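PDB 2QR3: Two-component system response regulator from Bacteroides fragilis, which probably regulates transcription in response to phosphorylation of its N-terminal receiver domain, the part held in this chain, through ATP-binding and DNA-binding functions of the whole protein. Local coordinates for residues 49-54 with 72-77; 82-87 with 117-122. One frame throughout, in Å; residues are numbered along the deposited sequence.

Contact 1. Residues 49-54 with 72-77; sequences EVVLLD and HEIKRQ
No flat group enters the seam where I74 meets V51 and L53; those of H72, E73 and R76 sit on the side of helix 67-77 turned away from the strand. There the carboxylate of E73 lies at the edge of the R76 guanidinium, in the guanidinium plane, and is gripped side-on by two nitrogens. R76 NE reaches E73 OE1 at 3.0 Å, coming in 32° out of the carboxylate plane, and R76 NH2 reaches E73 OE2 at 2.9 Å in a nearly straight bond (174°). This two-point grip, with both oxygens met on the syn side, would restrain the turning of the groups relative to each other. The same NH2 of R76 also lies in plane at the edge of the H72 ring.

Facing the sheet, I74 does the work for the helix. Its CG1 arm is extended (chi2 170°) and carries CD1 down to the strand, where it lies 4.3 Å from V51 CG1 and 4.4 Å from L53 CD2. One methyl thus spans two residues of the strand that point to the same face. This is the first half of a beta-alpha-beta crossover in the CheY-like receiver fold: strand 48-54 leads through helix 67-77 to its parallel neighbour 83-88. L81 and V83 also pack on I74, and V9 of strand 5-9 touches V51 and L53. K75 NZ binds L81 O, tying the helix to the chain that follows it. At the strand's end is D54, the predicted phosphorylation site, unmodified here.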
ATOM      1  N   GLU A  49       0.437 -10.055   1.477  1.00 19.79           N
ATOM      2  CA  GLU A  49      -1.016 -10.096   1.622  1.00 20.57           C
ATOM      3  C   GLU A  49      -1.717  -8.792   1.234  1.00 18.59           C
ATOM      4  O   GLU A  49      -2.891  -8.796   0.928  1.00 17.96           O
ATOM      5  CB  GLU A  49      -1.385 -10.505   3.042  1.00 21.98           C
ATOM      6  CG  GLU A  49      -1.381 -12.055   3.113  1.00 29.44           C
ATOM      7  CD  GLU A  49      -1.702 -12.611   4.456  1.00 35.28           C
ATOM      8  OE1 GLU A  49      -2.718 -12.192   5.045  1.00 42.13           O
ATOM      9  OE2 GLU A  49      -0.951 -13.508   4.899  1.00 38.99           O
ATOM     10  N   VAL A  50      -0.972  -7.693   1.246  1.00 16.94           N
ATOM     11  CA  VAL A  50      -1.532  -6.395   0.863  1.00 15.22           C
ATOM     12  C   VAL A  50      -0.322  -5.462   0.599  1.00 15.96           C
ATOM     13  O   VAL A  50       0.774  -5.711   1.139  1.00 15.12           O
ATOM     14  CB  VAL A  50      -2.499  -5.859   1.971  1.00 15.11           C
ATOM     15  CG1 VAL A  50      -1.780  -5.664   3.272  1.00 15.30           C
ATOM     16  CG2 VAL A  50      -3.205  -4.548   1.531  1.00 16.60           C
ATOM     17  N   VAL A  51      -0.519  -4.436  -0.242  1.00 14.81           N
ATOM     18  CA  VAL A  51       0.495  -3.416  -0.490  1.00 14.25           C
ATOM     19  C   VAL A  51      -0.164  -2.098  -0.125  1.00 13.85           C
ATOM     20  O   VAL A  51      -1.304  -1.832  -0.558  1.00 15.45           O
ATOM     21  CB  VAL A  51       0.913  -3.355  -1.985  1.00 14.26           C
ATOM     22  CG1 VAL A  51       1.967  -2.232  -2.223  1.00 14.48           C
ATOM     23  CG2 VAL A  51       1.527  -4.694  -2.434  1.00 15.17           C
ATOM     24  N   LEU A  52       0.522  -1.273   0.661  1.00 13.16           N
ATOM     25  CA  LEU A  52       0.080   0.118   0.900  1.00 14.08           C
ATOM     26  C   LEU A  52       0.936   1.000  -0.007  1.00 13.97           C
ATOM     27  O   LEU A  52       2.176   1.053   0.157  1.00 13.92           O
ATOM     28  CB  LEU A  52       0.285   0.524   2.382  1.00 14.15           C
ATOM     29  CG  LEU A  52      -0.137   1.974   2.744  1.00 13.42           C
ATOM     30  CD1 LEU A  52      -1.643   2.195   2.422  1.00 12.03           C
ATOM     31  CD2 LEU A  52       0.142   2.218   4.243  1.00 15.69           C
ATOM     32  N   LEU A  53       0.288   1.657  -0.967  1.00 14.12           N
ATOM     33  CA  LEU A  53       0.974   2.378  -2.050  1.00 15.18           C
ATOM     34  C   LEU A  53       0.727   3.904  -2.035  1.00 15.59           C
ATOM     35  O   LEU A  53      -0.409   4.388  -2.222  1.00 15.37           O
ATOM     36  CB  LEU A  53       0.565   1.814  -3.425  1.00 14.81           C
ATOM     37  CG  LEU A  53       1.119   2.481  -4.699  1.00 14.26           C
ATOM     38  CD1 LEU A  53       2.647   2.308  -4.800  1.00 16.80           C
ATOM     39  CD2 LEU A  53       0.396   1.865  -5.922  1.00 16.35           C
ATOM     40  N   ASP A  54       1.827   4.650  -1.889  1.00 15.94           N
ATOM     41  CA  ASP A  54       1.857   6.122  -1.962  1.00 17.75           C
ATOM     42  C   ASP A  54       1.273   6.597  -3.300  1.00 17.59           C
ATOM     43  O   ASP A  54       1.722   6.198  -4.364  1.00 16.77           O
ATOM     44  CB  ASP A  54       3.349   6.538  -1.812  1.00 17.33           C
ATOM     45  CG  ASP A  54       3.624   8.052  -1.912  1.00 23.50           C
ATOM     46  OD1 ASP A  54       2.715   8.906  -2.054  1.00 22.64           O
ATOM     47  OD2 ASP A  54       4.845   8.362  -1.831  1.00 24.83           O
ATOM     48  N   HIS A  72      -1.568  -0.024 -11.455  1.00 20.50           N
ATOM     49  CA  HIS A  72      -1.917  -0.777 -12.640  1.00 22.24           C
ATOM     50  C   HIS A  72      -0.891  -1.873 -12.897  1.00 21.62           C
ATOM     51  O   HIS A  72      -1.234  -2.986 -13.272  1.00 21.55           O
ATOM     52  CB  HIS A  72      -2.012   0.168 -13.830  1.00 22.98           C
ATOM     53  CG  HIS A  72      -2.643  -0.460 -15.025  1.00 29.43           C
ATOM     54  ND1 HIS A  72      -3.996  -0.717 -15.094  1.00 34.69           N
ATOM     55  CD2 HIS A  72      -2.113  -0.886 -16.195  1.00 32.80           C
ATOM     56  CE1 HIS A  72      -4.272  -1.279 -16.262  1.00 37.67           C
ATOM     57  NE2 HIS A  72      -3.145  -1.400 -16.945  1.00 36.23           N
ATOM     58  N   GLU A  73       0.370  -1.532 -12.700  1.00 22.48           N
ATOM     59  CA  GLU A  73       1.450  -2.467 -13.020  1.00 23.39           C
ATOM     60  C   GLU A  73       1.461  -3.606 -12.031  1.00 23.29           C
ATOM     61  O   GLU A  73       1.631  -4.757 -12.402  1.00 25.03           O
ATOM     62  CB  GLU A  73       2.791  -1.740 -13.067  1.00 23.17           C
ATOM     63  CG  GLU A  73       2.889  -0.778 -14.255  1.00 26.16           C
ATOM     64  CD  GLU A  73       2.614  -1.477 -15.602  1.00 29.05           C
ATOM     65  OE1 GLU A  73       3.055  -2.638 -15.781  1.00 30.20           O
ATOM     66  OE2 GLU A  73       1.925  -0.861 -16.438  1.00 28.02           O
ATOM     67  N   ILE A  74       1.232  -3.295 -10.757  1.00 23.62           N
ATOM     68  CA  ILE A  74       1.106  -4.352  -9.770  1.00 23.74           C
ATOM     69  C   ILE A  74      -0.066  -5.267 -10.105  1.00 24.91           C
ATOM     70  O   ILE A  74       0.074  -6.485 -10.088  1.00 25.90           O
ATOM     71  CB  ILE A  74       0.924  -3.768  -8.343  1.00 23.96           C
ATOM     72  CG1 ILE A  74       2.197  -3.026  -7.890  1.00 22.48           C
ATOM     73  CG2 ILE A  74       0.454  -4.843  -7.394  1.00 24.30           C
ATOM     74  CD1 ILE A  74       2.015  -2.187  -6.568  1.00 24.11           C
ATOM     75  N   LYS A  75      -1.232  -4.703 -10.433  1.00 25.65           N
ATOM     76  CA  LYS A  75      -2.410  -5.548 -10.714  1.00 26.34           C
ATOM     77  C   LYS A  75      -2.231  -6.365 -11.997  1.00 26.98           C
ATOM     78  O   LYS A  75      -2.800  -7.440 -12.147  1.00 27.31           O
ATOM     79  CB  LYS A  75      -3.702  -4.722 -10.787  1.00 27.11           C
ATOM     80  CG  LYS A  75      -4.026  -3.892  -9.527  1.00 28.63           C
ATOM     81  CD  LYS A  75      -4.132  -4.714  -8.234  1.00 31.27           C
ATOM     82  CE  LYS A  75      -5.426  -5.501  -8.191  1.00 34.12           C
ATOM     83  NZ  LYS A  75      -5.657  -6.153  -6.879  1.00 33.85           N
ATOM     84  N   ARG A  76      -1.427  -5.853 -12.918  1.00 27.14           N
ATOM     85  CA  ARG A  76      -1.179  -6.558 -14.171  1.00 27.41           C
ATOM     86  C   ARG A  76      -0.547  -7.928 -13.915  1.00 27.57           C
ATOM     87  O   ARG A  76      -0.925  -8.926 -14.535  1.00 27.93           O
ATOM     88  CB  ARG A  76      -0.254  -5.724 -15.048  1.00 27.72           C
ATOM     89  CG  ARG A  76      -0.253  -6.127 -16.517  1.00 28.76           C
ATOM     90  CD  ARG A  76       0.981  -5.560 -17.228  1.00 27.57           C
ATOM     91  NE  ARG A  76       0.964  -4.107 -17.422  1.00 29.44           N
ATOM     92  CZ  ARG A  76       0.374  -3.476 -18.444  1.00 32.29           C
ATOM     93  NH1 ARG A  76      -0.312  -4.152 -19.381  1.00 30.88           N
ATOM     94  NH2 ARG A  76       0.459  -2.151 -18.525  1.00 32.12           N
ATOM     95  N   GLN A  77       0.423  -7.959 -13.009  1.00 26.40           N
ATOM     96  CA  GLN A  77       1.149  -9.175 -12.679  1.00 26.89           C
ATOM     97  C   GLN A  77       0.543  -9.966 -11.521  1.00 27.41           C
ATOM     98  O   GLN A  77       0.605 -11.207 -11.509  1.00 28.19           O
ATOM     99  CB  GLN A  77       2.586  -8.824 -12.329  1.00 27.08           C
ATOM    100  CG  GLN A  77       3.450 -10.049 -12.053  1.00 30.66           C
ATOM    101  CD  GLN A  77       3.773 -10.781 -13.318  1.00 37.31           C
ATOM    102  OE1 GLN A  77       3.950 -10.159 -14.376  1.00 39.61           O
ATOM    103  NE2 GLN A  77       3.835 -12.112 -13.238  1.00 39.76           N
TER

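Contact 2. Residues 82-87 with 117-122; sequences PVVLFT and LETLLN
V84 overlaps T119 with one methyl and L120 with the other. CG1 of V84 meets T119 CG2 at 4.0 Å, while CG2 of V84 lies 4.2 Å from L120 CD2, which is equally near V84 CB. The branched valine therefore fits against two consecutive residues of the helix, crossing each side chain at a slant. Its first torsion decides which methyl goes where: CG1 stands opposite the backbone N (chi1 175°) and takes the threonine, leaving CG2, next to that N, for the leucine.

With CG2 anti to the backbone N, the methyl of T119 faces V84, while OG1 bonds to K115 O one helical turn earlier. The hydroxyl of this partly exposed residue is thereby satisfied within its own helix, and the contact stays wholly apolar. L120 leaves its backbone neither toward nor away from the strand, and its CD2 nevertheless reaches V84.

Around these three side chains the sheet and a second helix close in. V50 and L52 of strand 48-54 touch V84, D105 and V107 of strand 105-109 touch T119, and L23 of helix 13-23 packs on L120, so helix 113-124 lies beside helix 13-23, across strands 48-54, 83-88 and the edge strand 105-109.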
ATOM      1  N   PRO A  82      -4.297  -7.404  -3.020  1.00 18.45           N
ATOM      2  CA  PRO A  82      -4.952  -6.129  -2.671  1.00 17.38           C
ATOM      3  C   PRO A  82      -3.950  -4.979  -2.599  1.00 16.34           C
ATOM      4  O   PRO A  82      -2.896  -5.140  -1.988  1.00 16.18           O
ATOM      5  CB  PRO A  82      -5.497  -6.386  -1.259  1.00 17.62           C
ATOM      6  CG  PRO A  82      -5.690  -7.901  -1.222  1.00 19.00           C
ATOM      7  CD  PRO A  82      -4.517  -8.434  -1.978  1.00 18.53           C
ATOM      8  N   VAL A  83      -4.304  -3.854  -3.224  1.00 15.36           N
ATOM      9  CA  VAL A  83      -3.484  -2.644  -3.157  1.00 15.19           C
ATOM     10  C   VAL A  83      -4.325  -1.545  -2.553  1.00 15.45           C
ATOM     11  O   VAL A  83      -5.445  -1.253  -3.054  1.00 15.98           O
ATOM     12  CB  VAL A  83      -3.010  -2.204  -4.566  1.00 15.70           C
ATOM     13  CG1 VAL A  83      -2.236  -0.863  -4.446  1.00 16.92           C
ATOM     14  CG2 VAL A  83      -2.105  -3.270  -5.196  1.00 16.75           C
ATOM     15  N   VAL A  84      -3.825  -0.961  -1.466  1.00 14.84           N
ATOM     16  CA  VAL A  84      -4.517   0.141  -0.803  1.00 15.19           C
ATOM     17  C   VAL A  84      -3.702   1.415  -1.098  1.00 15.71           C
ATOM     18  O   VAL A  84      -2.515   1.433  -0.845  1.00 15.13           O
ATOM     19  CB  VAL A  84      -4.594  -0.105   0.723  1.00 15.23           C
ATOM     20  CG1 VAL A  84      -5.225   1.123   1.449  1.00 15.64           C
ATOM     21  CG2 VAL A  84      -5.426  -1.380   1.012  1.00 17.86           C
ATOM     22  N   LEU A  85      -4.341   2.446  -1.644  1.00 15.43           N
ATOM     23  CA  LEU A  85      -3.654   3.723  -1.944  1.00 15.77           C
ATOM     24  C   LEU A  85      -3.561   4.578  -0.680  1.00 15.83           C
ATOM     25  O   LEU A  85      -4.498   4.603   0.128  1.00 15.73           O
ATOM     26  CB  LEU A  85      -4.429   4.472  -3.047  1.00 15.58           C
ATOM     27  CG  LEU A  85      -4.423   3.708  -4.382  1.00 19.57           C
ATOM     28  CD1 LEU A  85      -5.411   4.372  -5.318  1.00 18.98           C
ATOM     29  CD2 LEU A  85      -2.986   3.693  -5.002  1.00 22.47           C
ATOM     30  N   PHE A  86      -2.433   5.293  -0.517  1.00 16.28           N
ATOM     31  CA  PHE A  86      -2.196   6.138   0.658  1.00 16.59           C
ATOM     32  C   PHE A  86      -2.139   7.543   0.056  1.00 17.34           C
ATOM     33  O   PHE A  86      -1.193   7.863  -0.694  1.00 17.27           O
ATOM     34  CB  PHE A  86      -0.850   5.751   1.285  1.00 17.74           C
ATOM     35  CG  PHE A  86      -0.722   6.021   2.763  1.00 17.13           C
ATOM     36  CD1 PHE A  86      -1.793   6.414   3.553  1.00 18.61           C
ATOM     37  CD2 PHE A  86       0.509   5.786   3.393  1.00 21.06           C
ATOM     38  CE1 PHE A  86      -1.654   6.630   4.940  1.00 18.54           C
ATOM     39  CE2 PHE A  86       0.655   5.986   4.784  1.00 18.86           C
ATOM     40  CZ  PHE A  86      -0.423   6.407   5.552  1.00 19.65           C
ATOM     41  N   THR A  87      -3.139   8.368   0.375  1.00 17.75           N
ATOM     42  CA  THR A  87      -3.359   9.604  -0.379  1.00 18.91           C
ATOM     43  C   THR A  87      -3.438  10.855   0.508  1.00 19.09           C
ATOM     44  O   THR A  87      -4.101  10.842   1.527  1.00 18.36           O
ATOM     45  CB  THR A  87      -4.633   9.502  -1.280  1.00 18.77           C
ATOM     46  OG1 THR A  87      -4.738  10.683  -2.088  1.00 20.48           O
ATOM     47  CG2 THR A  87      -5.890   9.408  -0.440  1.00 20.29           C
ATOM     48  N   LEU A 117      -4.855   0.868  10.383  1.00 21.85           N
ATOM     49  CA  LEU A 117      -4.676  -0.558  10.664  1.00 22.63           C
ATOM     50  C   LEU A 117      -5.877  -1.339  10.155  1.00 22.48           C
ATOM     51  O   LEU A 117      -5.725  -2.381   9.499  1.00 21.74           O
ATOM     52  CB  LEU A 117      -4.457  -0.807  12.158  1.00 21.95           C
ATOM     53  CG  LEU A 117      -4.366  -2.274  12.618  1.00 24.23           C
ATOM     54  CD1 LEU A 117      -3.266  -3.090  11.894  1.00 24.52           C
ATOM     55  CD2 LEU A 117      -4.185  -2.284  14.144  1.00 25.15           C
ATOM     56  N   GLU A 118      -7.064  -0.831  10.480  1.00 23.29           N
ATOM     57  CA  GLU A 118      -8.309  -1.512  10.154  1.00 23.60           C
ATOM     58  C   GLU A 118      -8.522  -1.680   8.674  1.00 22.64           C
ATOM     59  O   GLU A 118      -8.929  -2.758   8.231  1.00 22.52           O
ATOM     60  CB  GLU A 118      -9.493  -0.818  10.811  1.00 24.83           C
ATOM     61  CG  GLU A 118      -9.410  -1.004  12.330  1.00 29.97           C
ATOM     62  CD  GLU A 118     -10.713  -0.729  13.053  1.00 37.44           C
ATOM     63  OE1 GLU A 118     -11.634  -0.126  12.452  1.00 41.72           O
ATOM     64  OE2 GLU A 118     -10.790  -1.121  14.238  1.00 40.26           O
ATOM     65  N   THR A 119      -8.232  -0.626   7.912  1.00 20.97           N
ATOM     66  CA  THR A 119      -8.315  -0.683   6.434  1.00 20.19           C
ATOM     67  C   THR A 119      -7.389  -1.751   5.896  1.00 19.97           C
ATOM     68  O   THR A 119      -7.772  -2.491   4.990  1.00 19.47           O
ATOM     69  CB  THR A 119      -8.028   0.690   5.809  1.00 20.81           C
ATOM     70  OG1 THR A 119      -9.005   1.637   6.285  1.00 20.21           O
ATOM     71  CG2 THR A 119      -8.044   0.655   4.274  1.00 20.07           C
ATOM     72  N   LEU A 120      -6.174  -1.830   6.460  1.00 18.92           N
ATOM     73  CA  LEU A 120      -5.166  -2.770   5.939  1.00 19.54           C
ATOM     74  C   LEU A 120      -5.534  -4.201   6.327  1.00 19.77           C
ATOM     75  O   LEU A 120      -5.459  -5.089   5.510  1.00 20.74           O
ATOM     76  CB  LEU A 120      -3.766  -2.424   6.446  1.00 19.50           C
ATOM     77  CG  LEU A 120      -3.221  -1.148   5.812  1.00 19.24           C
ATOM     78  CD1 LEU A 120      -1.999  -0.618   6.644  1.00 20.23           C
ATOM     79  CD2 LEU A 120      -2.869  -1.363   4.317  1.00 19.10           C
ATOM     80  N   LEU A 121      -5.949  -4.405   7.569  1.00 20.53           N
ATOM     81  CA  LEU A 121      -6.425  -5.747   7.965  1.00 21.39           C
ATOM     82  C   LEU A 121      -7.598  -6.193   7.109  1.00 20.90           C
ATOM     83  O   LEU A 121      -7.615  -7.344   6.618  1.00 21.61           O
ATOM     84  CB  LEU A 121      -6.797  -5.797   9.443  1.00 21.79           C
ATOM     85  CG  LEU A 121      -5.703  -5.475  10.469  1.00 25.09           C
ATOM     86  CD1 LEU A 121      -6.275  -5.322  11.876  1.00 27.99           C
ATOM     87  CD2 LEU A 121      -4.618  -6.531  10.478  1.00 26.94           C
ATOM     88  N   ASN A 122      -8.584  -5.321   6.916  1.00 20.80           N
ATOM     89  CA  ASN A 122      -9.724  -5.668   6.066  0.50 21.22           C
ATOM     90  C   ASN A 122      -9.291  -5.980   4.631  1.00 21.45           C
ATOM     91  O   ASN A 122      -9.768  -6.923   4.024  1.00 21.12           O
ATOM     92  CB  ASN A 122     -10.807  -4.578   6.123  0.50 21.31           C
ATOM     93  CG  ASN A 122     -11.493  -4.492   7.498  0.50 23.47           C
ATOM     94  OD1 ASN A 122     -11.276  -5.334   8.373  0.50 24.37           O
ATOM     95  ND2 ASN A 122     -12.314  -3.460   7.689  0.50 22.20           N
TER

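Overall arrangement
Both contacts are buried and apolar, with no hydrogen bond from helix to strand in either, but they lie on opposite faces of the parallel sheet. V51 and L53 of strand 48-54 point to helix 67-77, and V50 and L52, one residue out of step, to helix 113-124. Contact 1 sets its helix on the sheet through a single isoleucine; contact 2 does so through a threonine and a leucine. Polar chemistry is kept to the margins: a salt bridge on the outer surface of the helix in contact 1, a hydroxyl bonded within the helix in contact 2. Their strands, 48-54 and 83-88, are neighbours joined by probable hydrogen bonds, L53 N to V84 O and F86 N to L53 O, each 2.8 Å.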